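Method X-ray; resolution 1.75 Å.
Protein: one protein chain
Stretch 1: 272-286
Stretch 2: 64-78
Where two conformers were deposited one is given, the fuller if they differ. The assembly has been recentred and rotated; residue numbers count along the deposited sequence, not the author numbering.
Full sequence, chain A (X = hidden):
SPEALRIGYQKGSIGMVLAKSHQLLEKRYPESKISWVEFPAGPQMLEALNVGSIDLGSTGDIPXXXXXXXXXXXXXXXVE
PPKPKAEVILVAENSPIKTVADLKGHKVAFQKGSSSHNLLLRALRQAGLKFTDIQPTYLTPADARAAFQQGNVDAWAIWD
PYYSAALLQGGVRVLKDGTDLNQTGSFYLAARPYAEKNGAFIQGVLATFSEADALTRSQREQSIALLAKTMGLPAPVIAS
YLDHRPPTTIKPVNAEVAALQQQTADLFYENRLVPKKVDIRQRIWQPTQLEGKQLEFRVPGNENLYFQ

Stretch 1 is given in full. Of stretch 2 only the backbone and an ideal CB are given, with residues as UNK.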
ATOM      1  N   ARG A 272     -19.668   4.220   9.374  1.00 13.75           N
ATOM      2  CA  ARG A 272     -20.240   4.882   8.176  1.00 14.48           C
ATOM      3  C   ARG A 272     -19.210   5.594   7.263  1.00 13.59           C
ATOM      4  O   ARG A 272     -19.543   6.534   6.510  1.00 13.03           O
ATOM      5  CB  ARG A 272     -21.431   5.792   8.553  1.00 14.62           C
ATOM      6  CG  ARG A 272     -22.376   5.196   9.583  1.00 18.42           C
ATOM      7  CD  ARG A 272     -23.336   6.279  10.146  1.00 23.67           C
ATOM      8  NE  ARG A 272     -23.673   7.297   9.127  1.00 27.19           N
ATOM      9  CZ  ARG A 272     -24.539   8.302   9.300  1.00 30.46           C
ATOM     10  NH1 ARG A 272     -25.193   8.455  10.463  1.00 29.82           N
ATOM     11  NH2 ARG A 272     -24.762   9.157   8.303  1.00 32.32           N
ATOM     12  N   LEU A 273     -17.963   5.107   7.300  1.00 12.09           N
ATOM     13  CA  LEU A 273     -16.917   5.574   6.385  1.00 12.16           C
ATOM     14  C   LEU A 273     -17.119   5.019   4.973  1.00 13.34           C
ATOM     15  O   LEU A 273     -16.751   5.670   3.998  1.00 14.35           O
ATOM     16  CB  LEU A 273     -15.534   5.191   6.941  1.00 13.18           C
ATOM     17  CG  LEU A 273     -15.173   5.934   8.239  1.00 11.49           C
ATOM     18  CD1 LEU A 273     -13.976   5.389   8.974  1.00 15.01           C
ATOM     19  CD2 LEU A 273     -14.952   7.445   7.889  1.00 15.41           C
ATOM     20  N   VAL A 274     -17.663   3.805   4.858  1.00 12.19           N
ATOM     21  CA  VAL A 274     -18.126   3.281   3.571  1.00 13.15           C
ATOM     22  C   VAL A 274     -19.578   2.899   3.704  1.00 13.52           C
ATOM     23  O   VAL A 274     -20.024   2.598   4.815  1.00 13.89           O
ATOM     24  CB  VAL A 274     -17.315   2.014   3.156  1.00 12.19           C
ATOM     25  CG1 VAL A 274     -15.913   2.391   2.861  1.00 13.11           C
ATOM     26  CG2 VAL A 274     -17.367   0.956   4.259  1.00 11.45           C
ATOM     27  N   PRO A 275     -20.329   2.873   2.575  1.00 14.20           N
ATOM     28  CA  PRO A 275     -21.770   2.714   2.657  1.00 14.37           C
ATOM     29  C   PRO A 275     -22.240   1.262   2.776  1.00 14.96           C
ATOM     30  O   PRO A 275     -23.431   1.021   3.048  1.00 15.98           O
ATOM     31  CB  PRO A 275     -22.259   3.297   1.308  1.00 14.37           C
ATOM     32  CG  PRO A 275     -21.148   3.089   0.370  1.00 13.79           C
ATOM     33  CD  PRO A 275     -19.887   3.200   1.193  1.00 14.92           C
ATOM     34  N   LYS A 276     -21.337   0.311   2.532  1.00 15.84           N
ATOM     35  CA  LYS A 276     -21.695  -1.115   2.435  1.00 17.75           C
ATOM     36  C   LYS A 276     -20.706  -1.992   3.169  1.00 17.03           C
ATOM     37  O   LYS A 276     -19.526  -1.675   3.264  1.00 16.77           O
ATOM     38  CB  LYS A 276     -21.769  -1.587   0.960  1.00 18.57           C
ATOM     39  CG  LYS A 276     -23.045  -1.158   0.214  1.00 22.10           C
ATOM     40  CD  LYS A 276     -23.316  -1.980  -1.083  1.00 25.78           C
ATOM     41  CE  LYS A 276     -24.265  -1.222  -2.029  1.00 27.88           C
ATOM     42  NZ  LYS A 276     -25.672  -1.160  -1.551  1.00 31.07           N
ATOM     43  N   LYS A 277     -21.198  -3.107   3.693  1.00 18.22           N
ATOM     44  CA  LYS A 277     -20.321  -4.166   4.165  1.00 19.98           C
ATOM     45  C   LYS A 277     -19.748  -4.794   2.897  1.00 20.13           C
ATOM     46  O   LYS A 277     -20.404  -4.799   1.855  1.00 21.66           O
ATOM     47  CB  LYS A 277     -21.111  -5.166   5.030  1.00 20.51           C
ATOM     48  CG  LYS A 277     -20.316  -5.743   6.197  1.00 25.22           C
ATOM     49  CD  LYS A 277     -21.118  -6.783   6.950  1.00 28.64           C
ATOM     50  CE  LYS A 277     -20.262  -7.514   8.006  1.00 32.67           C
ATOM     51  NZ  LYS A 277     -19.131  -8.357   7.453  1.00 34.17           N
ATOM     52  N   VAL A 278     -18.504  -5.224   2.922  1.00 19.21           N
ATOM     53  CA  VAL A 278     -17.928  -5.849   1.726  1.00 19.52           C
ATOM     54  C   VAL A 278     -17.638  -7.322   2.067  1.00 18.33           C
ATOM     55  O   VAL A 278     -17.389  -7.647   3.217  1.00 19.49           O
ATOM     56  CB  VAL A 278     -16.619  -5.126   1.264  1.00 20.32           C
ATOM     57  CG1 VAL A 278     -16.032  -5.734  -0.054  1.00 21.98           C
ATOM     58  CG2 VAL A 278     -16.874  -3.655   1.078  1.00 22.01           C
ATOM     59  N   ASP A 279     -17.663  -8.199   1.078  1.00 16.80           N
ATOM     60  CA  ASP A 279     -17.220  -9.567   1.287  1.00 15.13           C
ATOM     61  C   ASP A 279     -15.756  -9.639   0.822  1.00 12.53           C
ATOM     62  O   ASP A 279     -15.499  -9.937  -0.348  1.00 11.48           O
ATOM     63  CB  ASP A 279     -18.082 -10.521   0.442  1.00 15.94           C
ATOM     64  CG  ASP A 279     -17.739 -11.995   0.677  1.00 18.29           C
ATOM     65  OD1 ASP A 279     -16.786 -12.286   1.442  1.00 18.26           O
ATOM     66  OD2 ASP A 279     -18.435 -12.867   0.107  1.00 22.14           O
ATOM     67  N   ILE A 280     -14.793  -9.359   1.705  1.00 10.94           N
ATOM     68  CA  ILE A 280     -13.403  -9.264   1.248  1.00 10.34           C
ATOM     69  C   ILE A 280     -12.919 -10.558   0.578  1.00 11.10           C
ATOM     70  O   ILE A 280     -12.191 -10.500  -0.424  1.00 10.82           O
ATOM     71  CB  ILE A 280     -12.413  -8.898   2.415  1.00  9.50           C
ATOM     72  CG1 ILE A 280     -12.735  -7.490   2.936  1.00  7.59           C
ATOM     73  CG2 ILE A 280     -10.878  -9.096   2.000  1.00 10.75           C
ATOM     74  CD1 ILE A 280     -12.544  -6.433   1.864  1.00 11.11           C
ATOM     75  N   ARG A 281     -13.332 -11.710   1.119  1.00  9.16           N
ATOM     76  CA  ARG A 281     -12.860 -12.962   0.566  1.00 10.69           C
ATOM     77  C   ARG A 281     -13.258 -13.177  -0.895  1.00 11.21           C
ATOM     78  O   ARG A 281     -12.519 -13.818  -1.614  1.00 12.69           O
ATOM     79  CB  ARG A 281     -13.304 -14.148   1.414  1.00 10.91           C
ATOM     80  CG  ARG A 281     -12.535 -14.187   2.752  1.00 12.22           C
ATOM     81  CD  ARG A 281     -13.303 -15.035   3.721  1.00 15.37           C
ATOM     82  NE  ARG A 281     -12.723 -15.073   5.053  1.00 14.79           N
ATOM     83  CZ  ARG A 281     -13.084 -14.283   6.066  1.00 13.73           C
ATOM     84  NH1 ARG A 281     -14.003 -13.337   5.898  1.00 12.54           N
ATOM     85  NH2 ARG A 281     -12.520 -14.450   7.253  1.00 13.72           N
ATOM     86  N   GLN A 282     -14.387 -12.614  -1.329  1.00 11.47           N
ATOM     87  CA  GLN A 282     -14.836 -12.721  -2.733  1.00 11.91           C
ATOM     88  C   GLN A 282     -13.860 -11.995  -3.691  1.00 12.32           C
ATOM     89  O   GLN A 282     -13.786 -12.323  -4.892  1.00 12.04           O
ATOM     90  CB  GLN A 282     -16.280 -12.149  -2.856  1.00 13.05           C
ATOM     91  CG  GLN A 282     -17.043 -12.408  -4.196  1.00 16.76           C
ATOM     92  CD  GLN A 282     -16.705 -11.465  -5.364  1.00 23.07           C
ATOM     93  OE1 GLN A 282     -16.385 -10.264  -5.190  1.00 24.66           O
ATOM     94  NE2 GLN A 282     -16.792 -12.014  -6.577  1.00 25.40           N
ATOM     95  N   ARG A 283     -13.106 -11.030  -3.142  1.00 10.55           N
ATOM     96  CA  ARG A 283     -12.173 -10.207  -3.904  1.00 10.44           C
ATOM     97  C   ARG A 283     -10.733 -10.722  -3.845  1.00  9.69           C
ATOM     98  O   ARG A 283      -9.845 -10.056  -4.358  1.00  9.50           O
ATOM     99  CB  ARG A 283     -12.198  -8.742  -3.423  1.00 10.75           C
ATOM    100  CG  ARG A 283     -13.557  -8.047  -3.533  1.00 11.61           C
ATOM    101  CD  ARG A 283     -14.037  -7.919  -4.979  1.00 15.05           C
ATOM    102  NE  ARG A 283     -14.923  -6.755  -5.137  1.00 15.77           N
ATOM    103  CZ  ARG A 283     -16.201  -6.710  -4.760  1.00 21.32           C
ATOM    104  NH1 ARG A 283     -16.767  -7.752  -4.161  1.00 22.52           N
ATOM    105  NH2 ARG A 283     -16.918  -5.600  -4.960  1.00 21.42           N
ATOM    106  N   ILE A 284     -10.498 -11.876  -3.209  1.00  9.37           N
ATOM    107  CA  ILE A 284      -9.160 -12.451  -3.139  1.00 10.15           C
ATOM    108  C   ILE A 284      -8.898 -13.311  -4.385  1.00 10.93           C
ATOM    109  O   ILE A 284      -9.704 -14.184  -4.716  1.00  9.13           O
ATOM    110  CB  ILE A 284      -8.932 -13.164  -1.777  1.00 10.07           C
ATOM    111  CG1 ILE A 284      -8.780 -12.085  -0.699  1.00 12.85           C
ATOM    112  CG2 ILE A 284      -7.662 -14.000  -1.795  1.00 11.82           C
ATOM    113  CD1 ILE A 284      -8.811 -12.586   0.684  1.00 18.81           C
ATOM    114  N   TRP A 285      -7.828 -12.997  -5.124  1.00 10.53           N
ATOM    115  CA  TRP A 285      -7.440 -13.795  -6.279  1.00 11.48           C
ATOM    116  C   TRP A 285      -6.647 -15.001  -5.814  1.00 13.50           C
ATOM    117  O   TRP A 285      -5.634 -14.856  -5.088  1.00 12.96           O
ATOM    118  CB  TRP A 285      -6.652 -12.965  -7.285  1.00 11.43           C
ATOM    119  CG  TRP A 285      -6.169 -13.716  -8.527  1.00 10.37           C
ATOM    120  CD1 TRP A 285      -6.939 -14.278  -9.486  1.00  8.96           C
ATOM    121  CD2 TRP A 285      -4.797 -13.967  -8.904  1.00 10.68           C
ATOM    122  NE1 TRP A 285      -6.142 -14.884 -10.454  1.00 11.00           N
ATOM    123  CE2 TRP A 285      -4.822 -14.688 -10.122  1.00  9.53           C
ATOM    124  CE3 TRP A 285      -3.551 -13.638  -8.328  1.00  8.99           C
ATOM    125  CZ2 TRP A 285      -3.646 -15.090 -10.795  1.00  9.03           C
ATOM    126  CZ3 TRP A 285      -2.365 -14.030  -8.981  1.00 11.67           C
ATOM    127  CH2 TRP A 285      -2.421 -14.763 -10.212  1.00  8.19           C
ATOM    128  N   GLN A 286      -7.173 -16.186  -6.150  1.00 14.77           N
ATOM    129  CA  GLN A 286      -6.425 -17.432  -5.996  0.50 16.29           C
ATOM    130  C   GLN A 286      -5.477 -17.559  -7.192  1.00 17.77           C
ATOM    131  O   GLN A 286      -5.924 -17.597  -8.354  1.00 16.83           O
ATOM    132  CB  GLN A 286      -7.391 -18.618  -5.921  0.50 15.59           C
ATOM    133  CG  GLN A 286      -8.330 -18.539  -4.726  0.50 14.44           C
ATOM    134  CD  GLN A 286      -7.611 -18.790  -3.408  0.50 11.95           C
ATOM    135  OE1 GLN A 286      -7.146 -19.904  -3.163  0.50 14.00           O
ATOM    136  NE2 GLN A 286      -7.530 -17.766  -2.543  0.50  7.20           N
ATOM    137  N   UNK A  64      -8.642   0.097  -1.024  1.00  6.36           N
ATOM    138  CA  UNK A  64      -9.453  -0.908  -1.687  1.00  7.14           C
ATOM    139  C   UNK A  64     -10.801  -1.123  -1.045  1.00  8.05           C
ATOM    140  O   UNK A  64     -11.742  -1.543  -1.736  1.00  9.34           O
ATOM    141  CB  UNK A  64      -8.697  -2.238  -1.724  1.00  7.14           C
ATOM    142  N   UNK A  65     -10.891  -0.902   0.270  1.00  6.70           N
ATOM    143  CA  UNK A  65     -12.184  -1.098   0.950  1.00  6.51           C
ATOM    144  C   UNK A  65     -13.186  -0.082   0.388  1.00  6.18           C
ATOM    145  O   UNK A  65     -14.341  -0.441   0.061  1.00  6.89           O
ATOM    146  CB  UNK A  65     -12.043  -0.944   2.466  1.00  6.51           C
ATOM    147  N   UNK A  66     -12.771   1.173   0.268  1.00  7.59           N
ATOM    148  CA  UNK A  66     -13.662   2.187  -0.374  1.00  8.33           C
ATOM    149  C   UNK A  66     -14.107   1.804  -1.791  1.00  9.07           C
ATOM    150  O   UNK A  66     -15.290   1.896  -2.112  1.00  8.77           O
ATOM    151  CB  UNK A  66     -12.947   3.538  -0.434  1.00  8.33           C
ATOM    152  N   UNK A  67     -13.176   1.358  -2.618  1.00  8.55           N
ATOM    153  CA  UNK A  67     -13.532   1.006  -4.011  1.00  8.10           C
ATOM    154  C   UNK A  67     -14.468  -0.222  -4.053  1.00  8.08           C
ATOM    155  O   UNK A  67     -15.455  -0.264  -4.785  1.00  7.44           O
ATOM    156  CB  UNK A  67     -12.267   0.725  -4.825  1.00  8.10           C
ATOM    157  N   UNK A  68     -14.182  -1.219  -3.220  1.00  7.64           N
ATOM    158  CA  UNK A  68     -14.941  -2.443  -3.300  1.00  7.86           C
ATOM    159  C   UNK A  68     -16.314  -2.206  -2.716  1.00  8.19           C
ATOM    160  O   UNK A  68     -17.315  -2.771  -3.179  1.00  7.30           O
ATOM    161  CB  UNK A  68     -14.226  -3.587  -2.578  1.00  7.86           C
ATOM    162  N   UNK A  69     -16.389  -1.350  -1.699  1.00  7.80           N
ATOM    163  CA  UNK A  69     -17.678  -1.084  -1.076  1.00  9.18           C
ATOM    164  C   UNK A  69     -18.613  -0.420  -2.080  1.00  9.16           C
ATOM    165  O   UNK A  69     -19.854  -0.496  -1.959  1.00 10.10           O
ATOM    166  CB  UNK A  69     -17.509  -0.205   0.165  1.00  9.18           C
ATOM    167  N   UNK A  70     -18.015   0.264  -3.033  1.00  7.77           N
ATOM    168  CA  UNK A  70     -18.767   0.891  -4.173  1.00  7.49           C
ATOM    169  C   UNK A  70     -19.028  -0.030  -5.369  1.00  7.19           C
ATOM    170  O   UNK A  70     -19.442   0.439  -6.456  1.00  7.65           O
ATOM    171  CB  UNK A  70     -17.995   2.111  -4.679  1.00  7.49           C
ATOM    172  N   UNK A  71     -18.745  -1.306  -5.203  1.00  7.78           N
ATOM    173  CA  UNK A  71     -19.017  -2.259  -6.268  1.00  8.75           C
ATOM    174  C   UNK A  71     -17.854  -2.535  -7.221  1.00  9.30           C
ATOM    175  O   UNK A  71     -18.021  -3.366  -8.104  1.00 10.38           O
ATOM    176  CB  UNK A  71     -20.210  -1.756  -7.083  1.00  8.75           C
ATOM    177  N   UNK A  72     -16.670  -1.942  -7.042  1.00 10.19           N
ATOM    178  CA  UNK A  72     -15.578  -2.272  -7.951  1.00 10.32           C
ATOM    179  C   UNK A  72     -15.187  -3.734  -7.777  1.00 11.28           C
ATOM    180  O   UNK A  72     -15.172  -4.269  -6.644  1.00 13.00           O
ATOM    181  CB  UNK A  72     -14.373  -1.360  -7.709  1.00 10.32           C
ATOM    182  N   UNK A  73     -14.942  -4.416  -8.887  1.00 11.41           N
ATOM    183  CA  UNK A  73     -14.644  -5.858  -8.827  1.00 12.55           C
ATOM    184  C   UNK A  73     -13.122  -6.092  -8.773  1.00 13.28           C
ATOM    185  O   UNK A  73     -12.622  -7.141  -9.183  1.00 17.21           O
ATOM    186  CB  UNK A  73     -15.247  -6.579 -10.034  1.00 12.55           C
ATOM    187  N   UNK A  74     -12.399  -5.161  -8.192  1.00 10.96           N
ATOM    188  CA  UNK A  74     -10.925  -5.257  -8.170  1.00  8.99           C
ATOM    189  C   UNK A  74     -10.459  -6.303  -7.190  1.00  8.46           C
ATOM    190  O   UNK A  74     -10.968  -6.360  -6.074  1.00 10.37           O
ATOM    191  CB  UNK A  74     -10.297  -3.908  -7.814  1.00  8.99           C
ATOM    192  N   UNK A  75      -9.508  -7.138  -7.585  1.00  5.86           N
ATOM    193  CA  UNK A  75      -9.128  -8.294  -6.769  1.00  4.60           C
ATOM    194  C   UNK A  75      -7.773  -8.052  -6.151  1.00  5.61           C
ATOM    195  O   UNK A  75      -6.903  -7.391  -6.779  1.00  5.40           O
ATOM    196  CB  UNK A  75      -9.113  -9.579  -7.599  1.00  4.60           C
ATOM    197  N   UNK A  76      -7.583  -8.598  -4.939  1.00  4.23           N
ATOM    198  CA  UNK A  76      -6.281  -8.573  -4.283  1.00  4.45           C
ATOM    199  C   UNK A  76      -5.437  -9.699  -4.874  1.00  5.84           C
ATOM    200  O   UNK A  76      -5.767 -10.885  -4.711  1.00  6.96           O
ATOM    201  CB  UNK A  76      -6.416  -8.717  -2.766  1.00  4.45           C
ATOM    202  N   UNK A  77      -4.378  -9.337  -5.571  1.00  4.61           N
ATOM    203  CA  UNK A  77      -3.505 -10.323  -6.176  1.00  6.19           C
ATOM    204  C   UNK A  77      -2.285 -10.666  -5.294  1.00  6.23           C
ATOM    205  O   UNK A  77      -1.683 -11.725  -5.477  1.00  8.08           O
ATOM    206  CB  UNK A  77      -3.035  -9.813  -7.540  1.00  6.19           C
ATOM    207  N   UNK A  78      -1.915  -9.785  -4.367  1.00  6.71           N
ATOM    208  CA  UNK A  78      -0.709 -10.007  -3.552  1.00  5.85           C
ATOM    209  C   UNK A  78      -0.751  -9.128  -2.331  1.00  5.75           C
ATOM    210  O   UNK A  78      -1.359  -8.060  -2.343  1.00  5.24           O
ATOM    211  CB  UNK A  78       0.564  -9.733  -4.355  1.00  5.85           C
TER

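Position 64 is helical (phi/psi -63/-29), and its ideal CB has nothing of stretch 1 within 5.5 Å, so the contact barely constrains it; it is Pro 64. At 65 the CB points sideways, 5.1 Å from Val 274 CG1, which would suit a mid-sized aliphatic. Ile 65 fits, its CG2 4.1 Å from Val 274 CG1.

Position 66 also points sideways, its CB 4.6 Å from Val 274 CG1. A long aliphatic or an aromatic could reach along that methyl. Phe 66 lays a ring face under it: Val 274 CG1 sits 4.0 Å from the ring centroid, 15° off the normal, a CH-pi contact. Position 67 points away and asks little; it is Ala 67.

At 68 the CB points toward stretch 1, 3.8 Å from Val 278 CG1 and 4.1 Å from Arg 283 NH2. A nearby guanidinium makes a positive charge unattractive, while a neutral polar or aliphatic chain would suit. Gln 68 packs its CB 3.8 Å from Val 278 CG1 and turns its amide inward along its own stretch, NE2 donating to the carbonyl O of position 74 at 2.8 Å.

Position 69 is the most confined. Its CB lies 3.6 Å from Val 278 CG2, 3.7 Å from Val 274 CB and 4.0 Å from Lys 276 O, leaving room for a very small residue. Ala 69 places its methyl between the two valines.

Position 70 points away, with small or polar residues equally possible; it is Ala 70. At 71, phi/psi of 93/1 would jam a CB against the preceding carbonyl O, which calls for glycine: Gly 71. Position 72 contributes mainly backbone, since its carbonyl O accepts from Arg 283 NE (2.9 Å) and NH2 (2.8 Å); many side chains would do, and it is Ala 72.

At 73 the CB is 4.9 Å from Arg 283 NE, favouring an acidic or polar group. Asp 73 brings OD1 to 4.1 Å from Arg 283 NE, but well out of the guanidinium plane, so charge alone links them. Position 74 points away; it is Leu 74.

Position 75 has its CB 3.4 Å from Arg 283 O and 4.2 Å from Trp 285 CB, suiting a compact aliphatic. Val 75 sets CG2 4.1 Å from Trp 285 CB.

At 76 the backbone bridges Ile 284: N donates to Arg 283 O (2.8 Å), and O accepts from Trp 285 N (3.0 Å). Ile 284 CG1, 4.6 Å from the CB, invites an apolar or aromatic group. Tyr 76 sets CE2 4.0 Å from Ile 280 CG2.

Position 77, its CB 3.9 Å from Trp 285 CE3, suits an aliphatic; Val 77 CG1 reaches CE3 at 3.6 Å. Position 78 is unconstrained here: Gly 78.

Stretch 2 (64-78) PIFAQAAGADLVYVG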
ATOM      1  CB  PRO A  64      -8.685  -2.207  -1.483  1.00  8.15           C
ATOM      2  CG  PRO A  64      -7.263  -1.773  -1.264  1.00  8.61           C
ATOM      3  CD  PRO A  64      -7.328  -0.425  -0.619  1.00  5.55           C
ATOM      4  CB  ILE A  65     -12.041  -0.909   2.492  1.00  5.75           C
ATOM      5  CG1 ILE A  65     -11.128  -1.988   3.030  1.00  6.32           C
ATOM      6  CG2 ILE A  65     -13.452  -0.937   3.150  1.00  5.71           C
ATOM      7  CD1 ILE A  65     -10.662  -1.784   4.545  1.00  7.62           C
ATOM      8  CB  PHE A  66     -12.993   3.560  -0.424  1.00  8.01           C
ATOM      9  CG  PHE A  66     -12.944   4.248   0.876  1.00  9.26           C
ATOM     10  CD1 PHE A  66     -13.866   5.220   1.194  1.00 13.09           C
ATOM     11  CD2 PHE A  66     -11.956   3.930   1.797  1.00 13.28           C
ATOM     12  CE1 PHE A  66     -13.819   5.853   2.416  1.00 13.31           C
ATOM     13  CE2 PHE A  66     -11.905   4.576   3.019  1.00 14.76           C
ATOM     14  CZ  PHE A  66     -12.847   5.526   3.331  1.00 14.84           C
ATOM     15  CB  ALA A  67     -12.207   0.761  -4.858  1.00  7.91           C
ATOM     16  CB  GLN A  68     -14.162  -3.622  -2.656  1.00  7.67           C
ATOM     17  CG  GLN A  68     -12.808  -3.842  -3.469  1.00  9.88           C
ATOM     18  CD  GLN A  68     -11.752  -4.688  -2.732  1.00 13.99           C
ATOM     19  OE1 GLN A  68     -11.783  -4.860  -1.489  1.00 12.61           O
ATOM     20  NE2 GLN A  68     -10.806  -5.209  -3.505  1.00 14.68           N
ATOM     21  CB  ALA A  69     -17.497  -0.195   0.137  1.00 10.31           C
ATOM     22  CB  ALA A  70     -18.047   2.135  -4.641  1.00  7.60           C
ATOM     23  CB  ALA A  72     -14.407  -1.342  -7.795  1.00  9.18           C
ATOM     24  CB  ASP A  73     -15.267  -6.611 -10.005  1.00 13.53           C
ATOM     25  CG  ASP A  73     -15.193  -8.154  -9.846  1.00 16.35           C
ATOM     26  OD1 ASP A  73     -15.097  -8.686  -8.704  1.00 21.96           O
ATOM     27  OD2 ASP A  73     -15.226  -8.843 -10.894  1.00 20.59           O
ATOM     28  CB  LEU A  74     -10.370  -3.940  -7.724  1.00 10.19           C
ATOM     29  CG  LEU A  74     -10.911  -2.792  -8.533  1.00 11.53           C
ATOM     30  CD1 LEU A  74     -10.323  -1.502  -7.920  1.00 15.18           C
ATOM     31  CD2 LEU A  74     -10.518  -2.930 -10.017  1.00 16.04           C
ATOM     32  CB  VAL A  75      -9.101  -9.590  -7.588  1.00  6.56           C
ATOM     33  CG1 VAL A  75     -10.516  -9.943  -8.031  1.00  5.83           C
ATOM     34  CG2 VAL A  75      -8.174  -9.519  -8.798  1.00  5.15           C
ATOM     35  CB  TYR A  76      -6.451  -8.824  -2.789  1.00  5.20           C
ATOM     36  CG  TYR A  76      -7.320  -7.829  -2.055  1.00  3.12           C
ATOM     37  CD1 TYR A  76      -6.768  -6.653  -1.493  1.00  6.84           C
ATOM     38  CD2 TYR A  76      -8.652  -8.070  -1.867  1.00  5.23           C
ATOM     39  CE1 TYR A  76      -7.570  -5.729  -0.789  1.00  5.15           C
ATOM     40  CE2 TYR A  76      -9.483  -7.160  -1.174  1.00  5.90           C
ATOM     41  CZ  TYR A  76      -8.929  -5.989  -0.640  1.00  9.15           C
ATOM     42  OH  TYR A  76      -9.721  -5.091   0.062  1.00  6.06           O
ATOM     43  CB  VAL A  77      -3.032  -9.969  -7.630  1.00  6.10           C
ATOM     44  CG1 VAL A  77      -4.192 -10.123  -8.683  1.00  7.55           C
ATOM     45  CG2 VAL A  77      -2.312  -8.589  -7.688  1.00  6.30           C
TER
HETATM   46  O   HOH W   1      -3.804 -13.476  -3.691  1.00 14.69           O
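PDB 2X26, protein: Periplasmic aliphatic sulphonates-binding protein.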